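Local coordinates for protein endoglucanase (PDB 2E4T) that hydrolyses internal beta-1,4-glucosidic bonds in cellulose and probably in xyloglucan, this chain being the family 44 glycoside hydrolase part of a longer multidomain enzyme, at residues A40-G45 with D281-P286; V102-I107 with G385-T390; T358-G363 with I372-V377. All blocks are in the same frame, centred on the assembly; numbering follows the deposited sequence.

How the contacts relate
All three contacts belong to one eight-stranded parallel (beta/alpha)8 barrel. Contact 1 joins strands 40-43 and 279-284 across its interior; contact 2 does the same for strands 104-109 and 388-391. Contact 3 lies in the wall, between strand 354-360 and the following helix 368-384. Centre to centre, contacts 1 and 2 are about 10 Å apart, and contact 3 is about 12 Å from contact 1 and 15 Å from contact 2. Strands 40-43 and 104-109 are neighbours, as are 279-284 and 354-360. Along the chain contacts 1 and 2 interleave, and contact 3 follows contact 1, nested inside contact 2. Contacts 1 and 2 tie early strands to late ones; contact 3 fastens a helix to its own strand.

Contact 1 (A40-G45 with D281-P286)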
loop_
_atom_site.group_PDB
_atom_site.type_symbol
_atom_site.label_atom_id
_atom_site.label_comp_id
_atom_site.label_asym_id
_atom_site.label_seq_id
_atom_site.Cartn_x
_atom_site.Cartn_y
_atom_site.Cartn_z
ATOM N N ALA A 40 -4.668 6.596 -4.569
ATOM C CA ALA A 40 -4.530 6.845 -3.136
ATOM C C ALA A 40 -3.124 7.463 -2.952
ATOM O O ALA A 40 -2.192 7.168 -3.689
ATOM C CB ALA A 40 -4.657 5.554 -2.295
ATOM N N LYS A 41 -3.047 8.342 -1.928
ATOM C CA LYS A 41 -1.771 8.909 -1.510
ATOM C C LYS A 41 -1.618 8.697 -0.012
ATOM O O LYS A 41 -2.510 9.061 0.764
ATOM C CB LYS A 41 -1.692 10.413 -1.829
ATOM C CG LYS A 41 -1.422 10.719 -3.283
ATOM C CD LYS A 41 -0.112 10.141 -3.843
ATOM C CE LYS A 41 1.147 10.497 -3.084
ATOM N NZ LYS A 41 1.461 11.968 -3.121
ATOM N N ARG A 42 -0.463 8.141 0.376
ATOM C CA ARG A 42 -0.118 7.953 1.786
ATOM C C ARG A 42 1.009 8.899 2.178
ATOM O O ARG A 42 2.045 8.941 1.513
ATOM C CB ARG A 42 0.348 6.506 2.019
ATOM C CG ARG A 42 0.936 6.282 3.425
ATOM C CD ARG A 42 1.182 4.810 3.631
ATOM N NE ARG A 42 1.770 4.448 4.912
ATOM C CZ ARG A 42 3.050 4.177 5.130
ATOM N NH1 ARG A 42 3.979 4.419 4.221
ATOM N NH2 ARG A 42 3.347 3.619 6.325
ATOM N N PHE A 43 0.743 9.634 3.292
ATOM C CA PHE A 43 1.761 10.403 4.002
ATOM C C PHE A 43 2.239 9.509 5.140
ATOM O O PHE A 43 1.495 9.323 6.115
ATOM C CB PHE A 43 1.117 11.694 4.533
ATOM C CG PHE A 43 2.005 12.505 5.436
ATOM C CD1 PHE A 43 3.054 13.283 4.899
ATOM C CD2 PHE A 43 1.788 12.541 6.812
ATOM C CE1 PHE A 43 3.877 14.050 5.727
ATOM C CE2 PHE A 43 2.596 13.367 7.650
ATOM C CZ PHE A 43 3.615 14.096 7.088
ATOM N N GLY A 44 3.389 8.854 4.953
ATOM C CA GLY A 44 3.804 7.844 5.900
ATOM C C GLY A 44 5.281 7.574 5.756
ATOM O O GLY A 44 6.008 8.264 5.040
ATOM N N GLY A 45 5.744 6.521 6.452
ATOM C CA GLY A 45 7.136 6.181 6.464
ATOM C C GLY A 45 7.901 6.868 7.600
ATOM O O GLY A 45 7.316 7.560 8.448
ATOM N N ASP A 281 -2.913 -3.086 8.291
ATOM C CA ASP A 281 -1.968 -2.359 7.412
ATOM C C ASP A 281 -0.584 -2.935 7.613
ATOM O O ASP A 281 -0.063 -2.945 8.763
ATOM C CB ASP A 281 -2.005 -0.871 7.939
ATOM C CG ASP A 281 -1.015 0.047 7.307
ATOM O OD1 ASP A 281 -0.010 -0.445 6.735
ATOM O OD2 ASP A 281 -1.285 1.278 7.363
ATOM N N VAL A 282 0.006 -3.463 6.538
ATOM C CA VAL A 282 1.337 -4.020 6.619
ATOM C C VAL A 282 2.178 -3.503 5.423
ATOM O O VAL A 282 1.653 -3.056 4.395
ATOM C CB VAL A 282 1.352 -5.566 6.629
ATOM C CG1 VAL A 282 0.635 -6.109 7.864
ATOM C CG2 VAL A 282 0.725 -6.129 5.324
ATOM N N HIS A 283 3.501 -3.612 5.614
ATOM C CA HIS A 283 4.474 -3.330 4.565
ATOM C C HIS A 283 5.038 -4.668 4.103
ATOM O O HIS A 283 5.340 -5.546 4.923
ATOM C CB HIS A 283 5.607 -2.466 5.091
ATOM C CG HIS A 283 5.131 -1.152 5.602
ATOM N ND1 HIS A 283 3.892 -0.584 5.482
ATOM C CD2 HIS A 283 5.882 -0.245 6.311
ATOM C CE1 HIS A 283 3.921 0.632 6.086
ATOM N NE2 HIS A 283 5.124 0.839 6.608
ATOM N N TRP A 284 5.192 -4.821 2.768
ATOM C CA TRP A 284 5.653 -6.074 2.192
ATOM C C TRP A 284 6.680 -5.748 1.101
ATOM O O TRP A 284 6.331 -5.455 -0.040
ATOM C CB TRP A 284 4.484 -6.909 1.603
ATOM C CG TRP A 284 4.872 -8.185 0.983
ATOM C CD1 TRP A 284 5.018 -8.443 -0.366
ATOM C CD2 TRP A 284 5.149 -9.450 1.656
ATOM N NE1 TRP A 284 5.341 -9.796 -0.556
ATOM C CE2 TRP A 284 5.408 -10.427 0.654
ATOM C CE3 TRP A 284 5.149 -9.858 2.983
ATOM C CZ2 TRP A 284 5.687 -11.774 0.972
ATOM C CZ3 TRP A 284 5.427 -11.214 3.279
ATOM C CH2 TRP A 284 5.688 -12.129 2.251
ATOM N N TYR A 285 7.958 -5.799 1.497
ATOM C CA TYR A 285 9.053 -5.734 0.539
ATOM C C TYR A 285 9.472 -7.159 0.319
ATOM O O TYR A 285 9.931 -7.830 1.248
ATOM C CB TYR A 285 10.207 -4.885 1.065
ATOM C CG TYR A 285 9.829 -3.418 1.149
ATOM C CD1 TYR A 285 9.905 -2.607 0.034
ATOM C CD2 TYR A 285 9.422 -2.848 2.349
ATOM C CE1 TYR A 285 9.579 -1.258 0.114
ATOM C CE2 TYR A 285 9.105 -1.517 2.460
ATOM C CZ TYR A 285 9.206 -0.690 1.329
ATOM O OH TYR A 285 9.006 0.652 1.375
ATOM N N PRO A 286 9.276 -7.715 -0.904
ATOM C CA PRO A 286 9.565 -9.129 -1.121
ATOM C C PRO A 286 10.979 -9.478 -0.693
ATOM O O PRO A 286 11.930 -8.751 -1.038
ATOM C CB PRO A 286 9.374 -9.297 -2.640
ATOM C CG PRO A 286 8.426 -8.256 -2.952
ATOM C CD PRO A 286 8.711 -7.068 -2.102
HETATM O O HOH W 1 0.332 3.381 7.100
#
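Inside the (beta/alpha)8 barrel, Arg42 of strand 40-43 and His283 of strand 279-284 meet across the barrel interior from walls that are not neighbours in the sheet. The arginine reaches over as an almost straight rod: CG lies anti to the backbone N (chi1 171°) and the chain stays extended as far as NE, which carries the guanidinium to the imidazole. There Arg42 NH2 comes to 3.1 Å from His283 CE1, near the ring plane and at its edge, and NH2 is 3.3 Å from His283 NE2. NH2 thus points at the imidazole edge while the two planes stand 84° apart. Gly44 CA lies 3.7 Å above the plane of the guanidinium, over its centre.

Farther down the strand a water completes the crossing. It accepts from Arg42 NE at 2.8 Å, lying in the guanidinium plane, and donates to Asp281 OD2 at 2.7 Å. The water bridges NE and OD2, which are 5.0 Å apart and not in direct contact.

Other strands and loops fix the head groups. Arg42 NH1 makes a salt bridge to Glu359 OE2 and a hydrogen bond to Asn31 OD1, while Asn185 OD1 receives bonds from both Arg42 NH2 and His283 NE2. Thr358 OG1 bonds Asp281 OD1. Held by Glu359, Asn31, Asn185 and the water, the guanidinium can hardly rotate. This polar network lies at the C-terminal mouth of the (beta/alpha)8 barrel, consistent with the place where glycoside hydrolases of this fold have their active site.

Contact 2 (V102-I107 with G385-T390)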
loop_
_atom_site.group_PDB
_atom_site.type_symbol
_atom_site.label_atom_id
_atom_site.label_comp_id
_atom_site.label_asym_id
_atom_site.label_seq_id
_atom_site.Cartn_x
_atom_site.Cartn_y
_atom_site.Cartn_z
ATOM N N VAL A 102 -7.182 12.521 -6.728
ATOM C CA VAL A 102 -6.933 11.297 -5.939
ATOM C C VAL A 102 -8.010 11.171 -4.872
ATOM O O VAL A 102 -8.161 12.097 -4.065
ATOM C CB VAL A 102 -5.547 11.386 -5.277
ATOM C CG1 VAL A 102 -5.348 10.198 -4.347
ATOM C CG2 VAL A 102 -4.454 11.408 -6.332
ATOM N N PRO A 103 -8.772 10.065 -4.846
ATOM C CA PRO A 103 -9.939 9.988 -3.943
ATOM C C PRO A 103 -9.615 9.535 -2.555
ATOM O O PRO A 103 -10.488 9.663 -1.706
ATOM C CB PRO A 103 -10.844 8.986 -4.646
ATOM C CG PRO A 103 -9.910 8.048 -5.326
ATOM C CD PRO A 103 -8.795 8.971 -5.868
ATOM N N TYR A 104 -8.411 9.062 -2.244
ATOM C CA TYR A 104 -8.105 8.585 -0.903
ATOM C C TYR A 104 -6.780 9.190 -0.468
ATOM O O TYR A 104 -5.757 8.966 -1.103
ATOM C CB TYR A 104 -8.021 7.036 -0.841
ATOM C CG TYR A 104 -8.274 6.493 0.540
ATOM C CD1 TYR A 104 -9.436 5.778 0.815
ATOM C CD2 TYR A 104 -7.359 6.690 1.601
ATOM C CE1 TYR A 104 -9.742 5.323 2.089
ATOM C CE2 TYR A 104 -7.647 6.217 2.878
ATOM C CZ TYR A 104 -8.842 5.575 3.127
ATOM O OH TYR A 104 -9.114 5.204 4.426
ATOM N N THR A 105 -6.795 9.917 0.682
ATOM C CA THR A 105 -5.592 10.354 1.345
ATOM C C THR A 105 -5.530 9.680 2.708
ATOM O O THR A 105 -6.514 9.692 3.468
ATOM C CB THR A 105 -5.593 11.872 1.514
ATOM O OG1 THR A 105 -5.589 12.463 0.203
ATOM C CG2 THR A 105 -4.350 12.349 2.271
ATOM N N LEU A 106 -4.369 9.067 2.991
ATOM C CA LEU A 106 -4.074 8.386 4.247
ATOM C C LEU A 106 -2.955 9.161 4.953
ATOM O O LEU A 106 -1.865 9.312 4.403
ATOM C CB LEU A 106 -3.600 6.958 3.927
ATOM C CG LEU A 106 -3.053 6.150 5.100
ATOM C CD1 LEU A 106 -4.104 5.991 6.195
ATOM C CD2 LEU A 106 -2.607 4.773 4.618
ATOM N N ILE A 107 -3.291 9.725 6.136
ATOM C CA ILE A 107 -2.337 10.544 6.882
ATOM C C ILE A 107 -1.867 9.789 8.127
ATOM O O ILE A 107 -2.677 9.376 8.959
ATOM C CB ILE A 107 -2.999 11.891 7.288
ATOM C CG1 ILE A 107 -3.381 12.706 6.056
ATOM C CG2 ILE A 107 -2.100 12.683 8.247
ATOM C CD1 ILE A 107 -2.266 13.000 5.069
ATOM N N GLY A 385 -8.934 -8.986 -3.023
ATOM C CA GLY A 385 -9.689 -8.179 -2.082
ATOM C C GLY A 385 -8.905 -7.244 -1.209
ATOM O O GLY A 385 -9.455 -6.783 -0.178
ATOM N N VAL A 386 -7.683 -6.867 -1.602
ATOM C CA VAL A 386 -6.990 -5.815 -0.873
ATOM C C VAL A 386 -7.743 -4.505 -1.043
ATOM O O VAL A 386 -8.282 -4.203 -2.105
ATOM C CB VAL A 386 -5.521 -5.721 -1.393
ATOM C CG1 VAL A 386 -4.792 -4.537 -0.869
ATOM C CG2 VAL A 386 -4.788 -7.017 -1.073
ATOM N N TYR A 387 -7.801 -3.718 0.055
ATOM C CA TYR A 387 -8.559 -2.473 0.071
ATOM C C TYR A 387 -7.775 -1.252 -0.429
ATOM O O TYR A 387 -8.309 -0.384 -1.137
ATOM C CB TYR A 387 -8.999 -2.215 1.518
ATOM C CG TYR A 387 -9.729 -0.926 1.728
ATOM C CD1 TYR A 387 -10.967 -0.685 1.117
ATOM C CD2 TYR A 387 -9.207 0.052 2.575
ATOM C CE1 TYR A 387 -11.644 0.510 1.338
ATOM C CE2 TYR A 387 -9.919 1.234 2.831
ATOM C CZ TYR A 387 -11.150 1.436 2.220
ATOM O OH TYR A 387 -11.893 2.572 2.439
ATOM N N LEU A 388 -6.511 -1.152 -0.027
ATOM C CA LEU A 388 -5.704 0.023 -0.356
ATOM C C LEU A 388 -4.274 -0.482 -0.485
ATOM O O LEU A 388 -3.841 -1.361 0.271
ATOM C CB LEU A 388 -5.856 1.112 0.722
ATOM C CG LEU A 388 -5.028 2.386 0.525
ATOM C CD1 LEU A 388 -5.768 3.598 1.061
ATOM C CD2 LEU A 388 -3.649 2.302 1.183
ATOM N N ALA A 389 -3.513 0.118 -1.428
ATOM C CA ALA A 389 -2.086 -0.198 -1.511
ATOM C C ALA A 389 -1.394 1.044 -2.038
ATOM O O ALA A 389 -1.923 1.778 -2.869
ATOM C CB ALA A 389 -1.838 -1.429 -2.385
ATOM N N THR A 390 -0.156 1.223 -1.537
ATOM C CA THR A 390 0.646 2.383 -1.907
ATOM C C THR A 390 2.107 1.955 -2.112
ATOM O O THR A 390 2.798 1.579 -1.154
ATOM C CB THR A 390 0.491 3.554 -0.851
ATOM O OG1 THR A 390 0.523 3.040 0.473
ATOM C CG2 THR A 390 -0.827 4.264 -1.014
#
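Leu388 presses a methyl onto the ring of Tyr104, and this is the tight part of the contact. Leu388 CD1 sits 3.8 Å from the centroid of the Tyr104 ring, 21° off the ring normal, a CH-pi contact displaced toward the CD2 rim, where CD1 to Tyr104 CD2 is 3.5 Å. The two side chains cross at about a right angle. With CG anti to the backbone N (chi1 178°), Leu388 stretches inward from its strand, and its chi2 of 147° lies well away from a staggered value, a twist that sets CD1 over the aromatic face.

Toward the solvent side the fit changes character. Tyr387 is partly exposed and comes to the edge of the same ring, its OH 3.5 Å from Tyr104 CE1 and near the ring plane. Neither phenol is bonded to the other. Both hydroxyls are instead hydrogen-bonded to Glu226 OE1 of strand 226-232, a shared carboxylate that holds the two rings together.

Farther along the strands the grip slackens: Leu106 CD2 and Leu388 CD2 approach no closer than 4.4 Å. Ahead of Tyr387, Gly385, at positive phi, closes helix 368-384 with a Schellman motif and lets the chain turn into the last strand of the barrel.

Around the pair, Tyr26 meets Tyr104, and Ala356 and Thr358 touch Leu388. Inward-pointing side chains of non-adjacent strands, interdigitating near the N-terminal ends of those strands, make up the packed floor of a (beta/alpha)8 barrel.

Contact 3 (T358-G363 with I372-V377); sequences TEYDYG and IAQADV
Gln374 and Tyr360 form the polar first shell between helix 368-384 and the end of strand 354-360. Gln374 NE2 donates to Tyr360 OH over 2.8 Å, with an N-H...O angle of 162°; the hydroxyl lies in the amide plane, and that plane is only 8° from the phenol ring. The glutamine thus lies flat along the ring edge, with OE1 at 3.4 Å from Tyr360 CE1. A bend at chi2 (67°) turns the amide from the helix toward the tyrosine.

Beside it runs an apolar layer. Val377 straddles the two aromatics: its CG2 rests over the face of Tyr362, 3.7 Å from the ring centroid, and its CG1 comes to 4.2 Å from Tyr360 CE1. One turn back along the helix, Ala373 CB packs against Tyr362 CB.

Second-shell groups hold these in place. A water donates to Gln374 OE1 at 2.8 Å and accepts from Tyr362 N at 2.9 Å, so both halves of the buried amide are used, which together probably fix its orientation. Within the loop, Asp361 OD1 accepts from Gly363 N, met from above the carboxylate plane, in an Asx turn that spans Tyr362 and probably steadies the loop there.

Farther out, Phe381 packs edge-to-face with Tyr360, and Arg310 NE bonds the carbonyl of Tyr362. Gln374 also touches Thr400 and Ile404 of helix 398-408, which carries the zinc ligand Glu401. The whole is the strand-to-helix half of a beta-alpha-beta crossover, the repeating unit of the TIM barrel.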
loop_
_atom_site.group_PDB
_atom_site.type_symbol
_atom_site.label_atom_id
_atom_site.label_comp_id
_atom_site.label_asym_id
_atom_site.label_seq_id
_atom_site.Cartn_x
_atom_site.Cartn_y
_atom_site.Cartn_z
ATOM N N THR A 358 0.676 -0.910 2.609
ATOM C CA THR A 358 0.935 0.520 2.527
ATOM C C THR A 358 2.388 0.879 2.131
ATOM O O THR A 358 2.661 2.063 1.868
ATOM C CB THR A 358 0.534 1.234 3.817
ATOM O OG1 THR A 358 1.291 0.711 4.891
ATOM C CG2 THR A 358 -0.971 1.206 4.005
ATOM N N GLU A 359 3.267 -0.118 2.041
ATOM C CA GLU A 359 4.537 0.043 1.359
ATOM C C GLU A 359 4.840 -1.305 0.711
ATOM O O GLU A 359 4.632 -2.366 1.337
ATOM C CB GLU A 359 5.727 0.389 2.257
ATOM C CG GLU A 359 5.583 1.720 2.952
ATOM C CD GLU A 359 6.756 2.127 3.821
ATOM O OE1 GLU A 359 7.888 1.594 3.630
ATOM O OE2 GLU A 359 6.555 3.042 4.676
ATOM N N TYR A 360 5.383 -1.278 -0.501
ATOM C CA TYR A 360 5.891 -2.445 -1.176
ATOM C C TYR A 360 6.721 -1.919 -2.362
ATOM O O TYR A 360 6.560 -0.762 -2.810
ATOM C CB TYR A 360 4.769 -3.381 -1.691
ATOM C CG TYR A 360 3.889 -2.750 -2.764
ATOM C CD1 TYR A 360 4.201 -2.932 -4.103
ATOM C CD2 TYR A 360 2.805 -1.957 -2.440
ATOM C CE1 TYR A 360 3.481 -2.345 -5.115
ATOM C CE2 TYR A 360 2.034 -1.352 -3.448
ATOM C CZ TYR A 360 2.392 -1.540 -4.772
ATOM O OH TYR A 360 1.710 -0.950 -5.806
ATOM N N ASP A 361 7.584 -2.797 -2.895
ATOM C CA ASP A 361 8.406 -2.504 -4.088
ATOM C C ASP A 361 8.983 -3.825 -4.521
ATOM O O ASP A 361 9.722 -4.453 -3.762
ATOM C CB ASP A 361 9.497 -1.512 -3.723
ATOM C CG ASP A 361 10.496 -1.243 -4.854
ATOM O OD1 ASP A 361 10.208 -1.574 -6.017
ATOM O OD2 ASP A 361 11.579 -0.626 -4.549
ATOM N N TYR A 362 8.643 -4.252 -5.766
ATOM C CA TYR A 362 9.169 -5.489 -6.323
ATOM C C TYR A 362 10.514 -5.294 -7.049
ATOM O O TYR A 362 11.068 -6.277 -7.576
ATOM C CB TYR A 362 8.112 -6.171 -7.207
ATOM C CG TYR A 362 7.132 -6.955 -6.368
ATOM C CD1 TYR A 362 6.246 -6.302 -5.482
ATOM C CD2 TYR A 362 7.147 -8.346 -6.372
ATOM C CE1 TYR A 362 5.452 -7.011 -4.591
ATOM C CE2 TYR A 362 6.342 -9.070 -5.518
ATOM C CZ TYR A 362 5.524 -8.407 -4.597
ATOM O OH TYR A 362 4.723 -9.063 -3.690
ATOM N N GLY A 363 11.029 -4.074 -7.012
ATOM C CA GLY A 363 12.324 -3.823 -7.621
ATOM C C GLY A 363 12.232 -3.723 -9.127
ATOM O O GLY A 363 11.173 -3.771 -9.756
ATOM N N ILE A 372 6.056 -5.529 -15.357
ATOM C CA ILE A 372 5.209 -6.706 -15.394
ATOM C C ILE A 372 4.878 -7.160 -13.971
ATOM O O ILE A 372 3.705 -7.450 -13.667
ATOM C CB ILE A 372 5.837 -7.823 -16.246
ATOM C CG1 ILE A 372 5.930 -7.351 -17.722
ATOM C CG2 ILE A 372 5.007 -9.098 -16.107
ATOM C CD1 ILE A 372 6.677 -8.328 -18.625
ATOM N N ALA A 373 5.874 -7.221 -13.091
ATOM C CA ALA A 373 5.584 -7.608 -11.707
ATOM C C ALA A 373 4.596 -6.630 -11.073
ATOM O O ALA A 373 3.674 -7.056 -10.357
ATOM C CB ALA A 373 6.867 -7.714 -10.884
ATOM N N GLN A 374 4.789 -5.312 -11.305
ATOM C CA GLN A 374 3.859 -4.332 -10.740
ATOM C C GLN A 374 2.432 -4.590 -11.232
ATOM O O GLN A 374 1.462 -4.570 -10.456
ATOM C CB GLN A 374 4.315 -2.923 -11.126
ATOM C CG GLN A 374 3.357 -1.838 -10.609
ATOM C CD GLN A 374 3.367 -1.729 -9.106
ATOM O OE1 GLN A 374 4.273 -2.204 -8.411
ATOM N NE2 GLN A 374 2.344 -1.059 -8.566
ATOM N N ALA A 375 2.272 -4.794 -12.567
ATOM C CA ALA A 375 0.928 -5.048 -13.094
ATOM C C ALA A 375 0.352 -6.325 -12.494
ATOM O O ALA A 375 -0.872 -6.434 -12.251
ATOM C CB ALA A 375 0.982 -5.111 -14.624
ATOM N N ASP A 376 1.207 -7.343 -12.274
ATOM C CA ASP A 376 0.728 -8.609 -11.713
ATOM C C ASP A 376 0.228 -8.359 -10.278
ATOM O O ASP A 376 -0.884 -8.808 -9.888
ATOM C CB ASP A 376 1.882 -9.616 -11.735
ATOM C CG ASP A 376 1.441 -11.061 -11.718
ATOM O OD1 ASP A 376 0.330 -11.362 -12.215
ATOM O OD2 ASP A 376 2.217 -11.890 -11.138
ATOM N N VAL A 377 1.052 -7.675 -9.457
ATOM C CA VAL A 377 0.694 -7.356 -8.081
ATOM C C VAL A 377 -0.630 -6.607 -8.025
ATOM O O VAL A 377 -1.492 -6.898 -7.162
ATOM C CB VAL A 377 1.863 -6.566 -7.433
ATOM C CG1 VAL A 377 1.466 -5.936 -6.107
ATOM C CG2 VAL A 377 3.050 -7.490 -7.270
HETATM O O HOH W 2 6.900 -2.807 -7.508
#